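Local coordinates for aluminum resistance protein (Clostridium novyi, PDB 3I16) that is probably a pyridoxal-phosphate-dependent carbon-sulfur lyase of the methionine gamma-lyase family and is thought to take part in aluminium resistance, at residues K152-K157 with L164-K169; V180-S185 with S201-V206; I309-I314 with Q335-N340. All blocks are in the same frame, centred on the assembly; numbering follows the deposited sequence.

Overall arrangement
Interactions 1 and 2 belong to one alpha/beta layer built on the seven-stranded mixed sheet. Their centres lie 10 Å apart and they touch, CG of Glu168 reaching SG of Cys205 at 3.4 Å where helices 164-173 and 196-209 pack side by side. Strand 177-183 follows helix 164-173 directly in the chain, and its end and the following loop bring Gln183 and Ser185 into the pyridoxal phosphate pocket, which makes interaction 2 the one in contact with the cofactor. Interaction 3 stands in a second, antiparallel sheet, its centre about 27 Å from that of interaction 2; even there, the side chain of Gln335 is about 13 Å from a bound pyridoxal phosphate.

Interaction 1 of 3, residues K152-K157 with L164-K169; sequences KQVDLK and LEEIEK
Val154 meets the helix 164-169 through a single methyl, CG1, a small contact where the chain has just left the edge strand 150-153. CG1 lies 3.8 Å from CG of Glu166 and 4.1 Å from CG1 of Ile167, so it rests against the aliphatic base of one residue and the branch of the next. It is set there by its torsion, which turns CG1 opposite the backbone N (chi1 170°). The backbones are closest at the same place, with the CA atoms of Val154 and Ile167 6.5 Å apart. This inner side is buried: Val154 also touches Leu119 of strand 117-120, while Ile167 reaches Val121 and, on helix 196-209, Val206.

Glu166 is the partly exposed member of the contact; it lends its CB and CG, and its chain bends at chi2 (63°) beyond them. Asp155, exposed, points away from the helix and accepts at OD1 from NE2 of Gln153, the last strand residue, at 2.7 Å. No hydrogen bond joins the two segments. Strand 150-153, helix 164-173 and strand 177-183 follow one another in the chain, and the two strands lie parallel on either side of 117-120. The contact thus opens a beta-alpha-beta crossover, consistent with the large cofactor-binding domain of fold-type I pyridoxal-phosphate enzymes.

Interaction 2 of 3, residues V180-S185 with S201-V206; sequences VHIQRS and SIVDCV. With PLP (pyridoxal-5'-phosphate), chain J.
Ile182 pushes its CD1 methyl against the helix 201-206, meeting CG2 of Ile202 at 3.8 Å and, more distantly, CG2 of Val203 at 4.3 Å. The terminal methyl bears on two successive helix residues, while CG1 of Ile182 also lies against the Ile202 branch methyl. The fit is reciprocal: Ile202 sends its own CD1 back along the strand residue to CG2 of Ile182, 4.2 Å away, and the two side chains run past one another head to tail. Both hold CG2 opposite the backbone N, which puts CG1 opposite the carbonyl carbon and lets each long branch run beside the short branch of its partner.

One helical turn on, Val206 repeats the pattern with Val180. CG2 of Val180 sits over the fork of Val206, 3.9 Å from its CG2 and 4.0 Å from its CG1, so a single bump fills the notch between two methyls. The strand and helix axes run antiparallel within 10° and approach to 10.6 Å, a separation bridged by these apolar pairs without any hydrogen bond.

The end of the strand and the loop after it serve the cofactor. The extended chain of Gln183 brings its CD within 3.7 Å of the C2A methyl of pyridoxal phosphate, and CB of Ser185 reaches the same methyl; NE2 of Gln183 donates to O of Ser185 at 2.9 Å, while its OE1 accepts from N of Tyr126. Strand 177-183, helix 196-209 and strand 214-218 form a beta-alpha-beta unit, with Val206 touching Cys215 of the second strand and Leu171 of the adjoining helix 164-173.

Interaction 3 of 3, residues I309-I314 with Q335-N340; sequences ILCSRI and QSIKFN
Two torsions fold Gln335 onto the helix 309-314: its CG stands opposite the backbone N (chi1 -179°), and the chain then bends at chi2 (59°), which lays the amide beside Ser312. The carbon side of Ser312 does the touching, its CB lying 3.3 Å from OE1 and 3.5 Å from CD of Gln335. This is packing; the polar atoms have partners of their own. OG of Ser312 is hydrogen-bonded to the backbone O of Pro324, an atom that also takes up NE2 of Gln335, and OE1 of Gln335 is hydrogen-bonded to NH1 of Arg330. NE2 further reaches the backbone O of Ser336 at 3.1 Å, through a bent bond tilted from the amide plane. With both ends engaged, the buried amide is satisfied and its rotation is fixed.

Cys311 supplies the apolar half of the contact. Its SG, also opposite the backbone N, lies 4.0 Å from CG of Gln335. The same sulfur comes 3.7 Å from CD1 of Ile337, but Ile337 has two conformers, so this second contact is less certain. Cys311 also touches Ile418 of helix 411-425.

Helix and strand run nearly alongside, their axes 8.4 Å apart at closest and crossing at 21°. Strand 335-338 lies between strands 321-323 and 402-406, and the long helix 287-318 packs against it: a helix-on-antiparallel-sheet layer, consistent with the smaller C-terminal domain of fold-type I pyridoxal-phosphate enzymes.

Interaction 1 of 3, residues K152-K157 with L164-K169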
loop_
_atom_site.group_PDB
_atom_site.type_symbol
_atom_site.label_atom_id
_atom_site.label_comp_id
_atom_site.label_asym_id
_atom_site.label_seq_id
_atom_site.Cartn_x
_atom_site.Cartn_y
_atom_site.Cartn_z
ATOM N N LYS B 152 -36.438 -23.445 -0.764
ATOM C CA LYS B 152 -36.919 -24.569 -1.538
ATOM C C LYS B 152 -35.919 -24.815 -2.647
ATOM O O LYS B 152 -35.131 -23.930 -3.030
ATOM C CB LYS B 152 -38.315 -24.358 -2.093
ATOM C CG LYS B 152 -39.416 -24.623 -1.095
ATOM C CD LYS B 152 -40.796 -24.447 -1.713
ATOM C CE LYS B 152 -41.874 -24.696 -0.683
ATOM N NZ LYS B 152 -43.202 -24.354 -1.202
ATOM N N GLN B 153 -35.941 -26.034 -3.155
ATOM C CA GLN B 153 -34.991 -26.460 -4.161
ATOM C C GLN B 153 -35.677 -27.279 -5.237
ATOM O O GLN B 153 -36.566 -28.050 -4.938
ATOM C CB GLN B 153 -33.938 -27.328 -3.473
ATOM C CG GLN B 153 -32.898 -27.967 -4.363
ATOM C CD GLN B 153 -31.872 -28.728 -3.545
ATOM O OE1 GLN B 153 -31.348 -28.210 -2.560
ATOM N NE2 GLN B 153 -31.571 -29.954 -3.952
ATOM N N VAL B 154 -35.278 -27.048 -6.483
ATOM C CA VAL B 154 -35.694 -27.843 -7.605
ATOM C C VAL B 154 -34.391 -28.310 -8.257
ATOM O O VAL B 154 -33.509 -27.503 -8.579
ATOM C CB VAL B 154 -36.574 -27.081 -8.584
ATOM C CG1 VAL B 154 -36.763 -27.906 -9.863
ATOM C CG2 VAL B 154 -37.911 -26.747 -7.912
ATOM N N ASP B 155 -34.259 -29.625 -8.399
ATOM C CA ASP B 155 -33.056 -30.211 -8.973
ATOM C C ASP B 155 -33.047 -30.103 -10.490
ATOM O O ASP B 155 -34.088 -29.934 -11.130
ATOM C CB ASP B 155 -32.979 -31.701 -8.590
ATOM C CG ASP B 155 -32.767 -31.925 -7.090
ATOM O OD1 ASP B 155 -32.301 -31.006 -6.370
ATOM O OD2 ASP B 155 -33.042 -33.042 -6.626
ATOM N N LEU B 156 -31.852 -30.195 -11.060
ATOM C CA LEU B 156 -31.713 -30.258 -12.493
ATOM C C LEU B 156 -32.178 -31.646 -12.909
ATOM O O LEU B 156 -32.308 -32.558 -12.079
ATOM C CB LEU B 156 -30.278 -30.060 -12.917
ATOM C CG LEU B 156 -29.642 -28.694 -12.731
ATOM C CD1 LEU B 156 -28.176 -28.837 -13.121
ATOM C CD2 LEU B 156 -30.333 -27.654 -13.577
ATOM N N LYS B 157 -32.443 -31.795 -14.193
ATOM C CA LYS B 157 -32.914 -33.056 -14.716
ATOM C C LYS B 157 -31.733 -34.025 -14.793
ATOM O O LYS B 157 -30.588 -33.611 -14.689
ATOM C CB LYS B 157 -33.543 -32.860 -16.097
ATOM C CG LYS B 157 -34.687 -31.858 -16.106
ATOM C CD LYS B 157 -35.649 -32.122 -17.224
ATOM C CE LYS B 157 -35.053 -32.009 -18.593
ATOM N NZ LYS B 157 -35.880 -32.822 -19.562
ATOM N N LEU B 164 -37.709 -27.001 -16.188
ATOM C CA LEU B 164 -38.594 -25.860 -16.287
ATOM C C LEU B 164 -40.010 -26.178 -15.823
ATOM O O LEU B 164 -40.612 -25.390 -15.107
ATOM C CB LEU B 164 -38.588 -25.292 -17.709
ATOM C CG LEU B 164 -37.256 -24.814 -18.297
ATOM C CD1 LEU B 164 -37.470 -24.313 -19.742
ATOM C CD2 LEU B 164 -36.581 -23.726 -17.437
ATOM N N GLU B 165 -40.525 -27.344 -16.180
ATOM C CA GLU B 165 -41.881 -27.713 -15.785
ATOM C C GLU B 165 -42.011 -27.786 -14.272
ATOM O O GLU B 165 -42.997 -27.325 -13.718
ATOM C CB GLU B 165 -42.309 -29.031 -16.432
ATOM C CG GLU B 165 -42.230 -28.988 -17.972
ATOM C CD GLU B 165 -42.945 -30.132 -18.660
ATOM O OE1 GLU B 165 -43.536 -30.996 -17.970
ATOM O OE2 GLU B 165 -42.922 -30.160 -19.915
ATOM N N GLU B 166 -41.010 -28.340 -13.591
ATOM C CA GLU B 166 -41.051 -28.407 -12.130
ATOM C C GLU B 166 -40.891 -27.001 -11.510
ATOM O O GLU B 166 -41.571 -26.673 -10.537
ATOM C CB GLU B 166 -39.982 -29.386 -11.615
ATOM C CG GLU B 166 -40.063 -29.700 -10.117
ATOM C CD GLU B 166 -41.349 -30.397 -9.715
ATOM O OE1 GLU B 166 -42.040 -30.961 -10.598
ATOM O OE2 GLU B 166 -41.665 -30.401 -8.507
ATOM N N ILE B 167 -40.002 -26.177 -12.072
ATOM C CA ILE B 167 -39.819 -24.796 -11.588
ATOM C C ILE B 167 -41.174 -24.074 -11.607
ATOM O O ILE B 167 -41.632 -23.532 -10.594
ATOM C CB ILE B 167 -38.759 -24.028 -12.428
ATOM C CG1 ILE B 167 -37.351 -24.573 -12.148
ATOM C CG2 ILE B 167 -38.770 -22.526 -12.104
ATOM C CD1 ILE B 167 -36.328 -24.095 -13.094
ATOM N N GLU B 168 -41.832 -24.096 -12.759
ATOM C CA GLU B 168 -43.169 -23.511 -12.895
ATOM C C GLU B 168 -44.152 -24.012 -11.834
ATOM O O GLU B 168 -44.850 -23.216 -11.198
ATOM C CB GLU B 168 -43.746 -23.838 -14.266
ATOM C CG GLU B 168 -43.100 -23.068 -15.389
ATOM C CD GLU B 168 -43.667 -23.430 -16.748
ATOM O OE1 GLU B 168 -44.694 -24.132 -16.794
ATOM O OE2 GLU B 168 -43.072 -23.026 -17.771
ATOM N N LYS B 169 -44.222 -25.333 -11.675
ATOM C CA LYS B 169 -45.121 -25.947 -10.682
ATOM C C LYS B 169 -44.826 -25.477 -9.260
ATOM O O LYS B 169 -45.741 -25.218 -8.484
ATOM C CB LYS B 169 -45.027 -27.473 -10.731
ATOM C CG LYS B 169 -45.826 -28.212 -9.639
ATOM C CD LYS B 169 -45.659 -29.733 -9.779
ATOM C CE LYS B 169 -46.567 -30.507 -8.828
ATOM N NZ LYS B 169 -46.391 -30.091 -7.409
#

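Interaction 2 of 3, residues V180-S185 with S201-V206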
loop_
_atom_site.group_PDB
_atom_site.type_symbol
_atom_site.label_atom_id
_atom_site.label_comp_id
_atom_site.label_asym_id
_atom_site.label_seq_id
_atom_site.Cartn_x
_atom_site.Cartn_y
_atom_site.Cartn_z
ATOM N N VAL B 180 -35.366 -16.348 -7.125
ATOM C CA VAL B 180 -34.888 -17.608 -7.698
ATOM C C VAL B 180 -33.369 -17.474 -7.820
ATOM O O VAL B 180 -32.859 -16.476 -8.352
ATOM C CB VAL B 180 -35.566 -17.964 -9.064
ATOM C CG1 VAL B 180 -34.799 -19.077 -9.840
ATOM C CG2 VAL B 180 -37.008 -18.415 -8.845
ATOM N N HIS B 181 -32.667 -18.459 -7.254
ATOM C CA HIS B 181 -31.231 -18.534 -7.274
ATOM C C HIS B 181 -30.784 -19.562 -8.318
ATOM O O HIS B 181 -31.206 -20.722 -8.292
ATOM C CB HIS B 181 -30.706 -18.884 -5.885
ATOM C CG HIS B 181 -29.318 -19.454 -5.884
ATOM N ND1 HIS B 181 -29.075 -20.802 -5.728
ATOM C CD2 HIS B 181 -28.109 -18.869 -6.032
ATOM C CE1 HIS B 181 -27.776 -21.020 -5.793
ATOM N NE2 HIS B 181 -27.169 -19.861 -5.952
ATOM N N ILE B 182 -29.918 -19.116 -9.217
ATOM C CA ILE B 182 -29.387 -19.914 -10.303
ATOM C C ILE B 182 -27.857 -19.961 -10.233
ATOM O O ILE B 182 -27.196 -18.934 -10.294
ATOM C CB ILE B 182 -29.724 -19.226 -11.634
ATOM C CG1 ILE B 182 -31.242 -19.050 -11.804
ATOM C CG2 ILE B 182 -29.131 -19.970 -12.779
ATOM C CD1 ILE B 182 -31.560 -17.923 -12.802
ATOM N N GLN B 183 -27.294 -21.150 -10.123
ATOM C CA GLN B 183 -25.843 -21.285 -10.073
ATOM C C GLN B 183 -25.323 -21.603 -11.462
ATOM O O GLN B 183 -25.701 -22.608 -12.033
ATOM C CB GLN B 183 -25.474 -22.395 -9.114
ATOM C CG GLN B 183 -23.986 -22.492 -8.830
ATOM C CD GLN B 183 -23.723 -23.491 -7.735
ATOM O OE1 GLN B 183 -24.156 -23.304 -6.581
ATOM N NE2 GLN B 183 -23.025 -24.573 -8.084
ATOM N N ARG B 184 -24.456 -20.747 -11.999
ATOM C CA ARG B 184 -23.917 -20.953 -13.340
ATOM C C ARG B 184 -22.912 -22.108 -13.392
ATOM O O ARG B 184 -23.056 -23.038 -14.206
ATOM C CB ARG B 184 -23.272 -19.665 -13.836
ATOM C CG ARG B 184 -22.740 -19.751 -15.230
ATOM C CD ARG B 184 -22.298 -18.432 -15.716
ATOM N NE ARG B 184 -21.808 -18.491 -17.093
ATOM C CZ ARG B 184 -21.418 -17.422 -17.781
ATOM N NH1 ARG B 184 -21.486 -16.209 -17.244
ATOM N NH2 ARG B 184 -20.966 -17.560 -19.010
ATOM N N SER B 185 -21.907 -22.046 -12.523
ATOM C CA SER B 185 -20.847 -23.059 -12.451
ATOM C C SER B 185 -21.346 -24.293 -11.708
ATOM O O SER B 185 -22.247 -24.203 -10.878
ATOM C CB SER B 185 -19.622 -22.467 -11.743
ATOM O OG SER B 185 -18.562 -23.394 -11.667
ATOM N N SER B 201 -33.467 -19.366 -20.526
ATOM C CA SER B 201 -34.680 -20.183 -20.472
ATOM C C SER B 201 -35.263 -20.207 -19.050
ATOM O O SER B 201 -36.461 -20.183 -18.901
ATOM C CB SER B 201 -34.439 -21.601 -21.016
ATOM O OG SER B 201 -33.695 -22.345 -20.082
ATOM N N ILE B 202 -34.419 -20.221 -18.014
ATOM C CA ILE B 202 -34.904 -20.179 -16.627
ATOM C C ILE B 202 -35.544 -18.812 -16.321
ATOM O O ILE B 202 -36.667 -18.729 -15.795
ATOM C CB ILE B 202 -33.783 -20.475 -15.584
ATOM C CG1 ILE B 202 -33.250 -21.918 -15.722
ATOM C CG2 ILE B 202 -34.301 -20.210 -14.178
ATOM C CD1 ILE B 202 -31.936 -22.185 -14.925
ATOM N N VAL B 203 -34.855 -17.740 -16.671
ATOM C CA VAL B 203 -35.409 -16.401 -16.413
ATOM C C VAL B 203 -36.764 -16.233 -17.090
ATOM O O VAL B 203 -37.757 -15.878 -16.413
ATOM C CB VAL B 203 -34.438 -15.290 -16.797
ATOM C CG1 VAL B 203 -35.080 -13.923 -16.598
ATOM C CG2 VAL B 203 -33.181 -15.426 -15.966
ATOM N N ASP B 204 -36.838 -16.528 -18.391
ATOM C CA ASP B 204 -38.123 -16.425 -19.110
ATOM C C ASP B 204 -39.237 -17.255 -18.463
ATOM O O ASP B 204 -40.380 -16.817 -18.359
ATOM C CB ASP B 204 -37.970 -16.826 -20.582
ATOM C CG ASP B 204 -37.127 -15.853 -21.354
ATOM O OD1 ASP B 204 -36.827 -14.779 -20.812
ATOM O OD2 ASP B 204 -36.766 -16.154 -22.501
ATOM N N CYS B 205 -38.891 -18.447 -18.016
ATOM C CA CYS B 205 -39.848 -19.317 -17.365
ATOM C C CYS B 205 -40.370 -18.722 -16.039
ATOM O O CYS B 205 -41.588 -18.697 -15.775
ATOM C CB CYS B 205 -39.162 -20.660 -17.129
ATOM S SG CYS B 205 -40.083 -21.834 -16.191
ATOM N N VAL B 206 -39.451 -18.258 -15.206
ATOM C CA VAL B 206 -39.806 -17.683 -13.899
ATOM C C VAL B 206 -40.681 -16.423 -14.032
ATOM O O VAL B 206 -41.731 -16.309 -13.383
ATOM C CB VAL B 206 -38.538 -17.352 -13.076
ATOM C CG1 VAL B 206 -38.875 -16.495 -11.822
ATOM C CG2 VAL B 206 -37.803 -18.629 -12.699
HETATM N N1 PLP J . -20.283 -20.256 -6.204
HETATM C C2 PLP J . -19.597 -21.093 -7.031
HETATM C C2A PLP J . -20.341 -21.956 -8.003
HETATM C C3 PLP J . -18.205 -21.113 -6.954
HETATM O O3 PLP J . -17.511 -21.947 -7.796
HETATM C C4 PLP J . -17.527 -20.299 -6.035
HETATM C C5 PLP J . -18.244 -19.455 -5.193
HETATM C C6 PLP J . -19.619 -19.440 -5.306
HETATM C C5A PLP J . -17.596 -18.516 -4.194
HETATM O O4P PLP J . -16.569 -19.125 -3.482
HETATM P P PLP J . -15.514 -18.353 -2.499
HETATM O O1P PLP J . -14.853 -17.129 -3.115
HETATM O O2P PLP J . -14.443 -19.398 -2.300
HETATM O O3P PLP J . -16.241 -17.949 -1.226
#

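Interaction 3 of 3, residues I309-I314 with Q335-N340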
loop_
_atom_site.group_PDB
_atom_site.type_symbol
_atom_site.label_atom_id
_atom_site.label_comp_id
_atom_site.label_asym_id
_atom_site.label_seq_id
_atom_site.Cartn_x
_atom_site.Cartn_y
_atom_site.Cartn_z
ATOM N N ILE B 309 -9.353 -26.821 -21.543
ATOM C CA ILE B 309 -9.612 -27.618 -22.742
ATOM C C ILE B 309 -8.452 -28.586 -22.992
ATOM O O ILE B 309 -8.672 -29.762 -23.295
ATOM C CB ILE B 309 -9.870 -26.708 -23.982
ATOM C CG1 ILE B 309 -11.134 -25.845 -23.738
ATOM C CG2 ILE B 309 -10.014 -27.551 -25.210
ATOM C CD1 ILE B 309 -11.365 -24.697 -24.736
ATOM N N LEU B 310 -7.223 -28.096 -22.866
ATOM C CA LEU B 310 -6.050 -28.960 -22.994
ATOM C C LEU B 310 -6.089 -30.079 -21.930
ATOM O O LEU B 310 -5.791 -31.218 -22.225
ATOM C CB LEU B 310 -4.771 -28.167 -22.829
ATOM C CG LEU B 310 -3.470 -28.955 -22.606
ATOM C CD1 LEU B 310 -3.145 -29.788 -23.819
ATOM C CD2 LEU B 310 -2.336 -27.962 -22.263
ATOM N N CYS B 311 -6.394 -29.706 -20.686
ATOM C CA CYS B 311 -6.477 -30.672 -19.606
ATOM C C CYS B 311 -7.514 -31.726 -19.978
ATOM O O CYS B 311 -7.234 -32.897 -19.887
ATOM C CB CYS B 311 -6.862 -29.984 -18.301
ATOM S SG CYS B 311 -6.978 -31.145 -16.909
ATOM N N SER B 312 -8.689 -31.299 -20.443
ATOM C CA SER B 312 -9.734 -32.235 -20.851
ATOM C C SER B 312 -9.224 -33.277 -21.854
ATOM O O SER B 312 -9.360 -34.513 -21.648
ATOM C CB SER B 312 -10.904 -31.466 -21.470
ATOM O OG SER B 312 -11.935 -32.316 -21.941
ATOM N N ARG B 313 -8.641 -32.800 -22.949
ATOM C CA ARG B 313 -8.226 -33.723 -23.998
ATOM C C ARG B 313 -7.012 -34.575 -23.595
ATOM O O ARG B 313 -7.014 -35.760 -23.835
ATOM C CB ARG B 313 -7.969 -32.978 -25.310
ATOM C CG ARG B 313 -7.682 -33.881 -26.505
ATOM C CD ARG B 313 -8.759 -34.944 -26.706
ATOM N NE ARG B 313 -8.611 -35.570 -28.004
ATOM C CZ ARG B 313 -9.391 -36.522 -28.500
ATOM N NH1 ARG B 313 -10.432 -36.994 -27.818
ATOM N NH2 ARG B 313 -9.126 -36.994 -29.719
ATOM N N ILE B 314 -5.990 -33.986 -22.976
ATOM C CA ILE B 314 -4.811 -34.782 -22.590
ATOM C C ILE B 314 -5.164 -35.889 -21.565
ATOM O O ILE B 314 -4.669 -37.026 -21.673
ATOM C CB ILE B 314 -3.620 -33.904 -22.109
ATOM C CG1 ILE B 314 -2.285 -34.655 -22.251
ATOM C CG2 ILE B 314 -3.816 -33.410 -20.677
ATOM C CD1 ILE B 314 -1.049 -33.773 -21.906
ATOM N N GLN B 335 -12.368 -27.640 -15.196
ATOM C CA GLN B 335 -12.262 -28.938 -15.838
ATOM C C GLN B 335 -12.248 -30.006 -14.765
ATOM O O GLN B 335 -11.401 -29.938 -13.873
ATOM C CB GLN B 335 -10.975 -29.058 -16.662
ATOM C CG GLN B 335 -10.857 -30.396 -17.350
ATOM C CD GLN B 335 -12.035 -30.647 -18.275
ATOM O OE1 GLN B 335 -12.416 -29.764 -19.042
ATOM N NE2 GLN B 335 -12.605 -31.859 -18.223
ATOM N N SER B 336 -13.144 -30.996 -14.863
ATOM C CA SER B 336 -13.245 -32.086 -13.896
ATOM C C SER B 336 -12.628 -33.355 -14.475
ATOM O O SER B 336 -12.802 -33.618 -15.675
ATOM C CB SER B 336 -14.718 -32.362 -13.542
ATOM O OG SER B 336 -15.416 -31.169 -13.196
ATOM N N ILE B 337 -11.941 -34.126 -13.622
ATOM C CA ILE B 337 -11.296 -35.382 -13.997
ATOM C C ILE B 337 -11.687 -36.445 -12.951
ATOM O O ILE B 337 -11.405 -36.272 -11.768
ATOM C CB ILE B 337 -9.753 -35.244 -13.966
ATOM C CG1 ILE B 337 -9.277 -33.958 -14.654
ATOM C CG2 ILE B 337 -9.079 -36.464 -14.554
ATOM C CD1 ILE B 337 -7.836 -33.673 -14.407
ATOM N N LYS B 338 -12.326 -37.532 -13.385
ATOM C CA LYS B 338 -12.724 -38.615 -12.503
ATOM C C LYS B 338 -11.575 -39.607 -12.505
ATOM O O LYS B 338 -11.292 -40.243 -13.522
ATOM C CB LYS B 338 -14.027 -39.265 -12.984
ATOM C CG LYS B 338 -14.581 -40.354 -12.055
ATOM C CD LYS B 338 -15.981 -40.901 -12.457
ATOM C CE LYS B 338 -17.081 -39.821 -12.362
ATOM N NZ LYS B 338 -18.489 -40.342 -12.457
ATOM N N PHE B 339 -10.872 -39.702 -11.383
ATOM C CA PHE B 339 -9.758 -40.637 -11.277
ATOM C C PHE B 339 -10.192 -42.042 -10.875
ATOM O O PHE B 339 -9.584 -43.005 -11.336
ATOM C CB PHE B 339 -8.668 -40.111 -10.325
ATOM C CG PHE B 339 -7.879 -38.963 -10.895
ATOM C CD1 PHE B 339 -6.897 -39.196 -11.837
ATOM C CD2 PHE B 339 -8.124 -37.664 -10.497
ATOM C CE1 PHE B 339 -6.176 -38.157 -12.372
ATOM C CE2 PHE B 339 -7.398 -36.602 -11.033
ATOM C CZ PHE B 339 -6.426 -36.849 -11.961
ATOM N N ASN B 340 -11.248 -42.165 -10.064
ATOM C CA ASN B 340 -11.698 -43.476 -9.554
ATOM C C ASN B 340 -10.522 -44.198 -8.896
ATOM O O ASN B 340 -10.305 -45.402 -9.100
ATOM C CB ASN B 340 -12.357 -44.340 -10.654
ATOM C CG ASN B 340 -13.829 -44.009 -10.845
ATOM O OD1 ASN B 340 -14.559 -43.793 -9.872
ATOM N ND2 ASN B 340 -14.275 -43.991 -12.095
#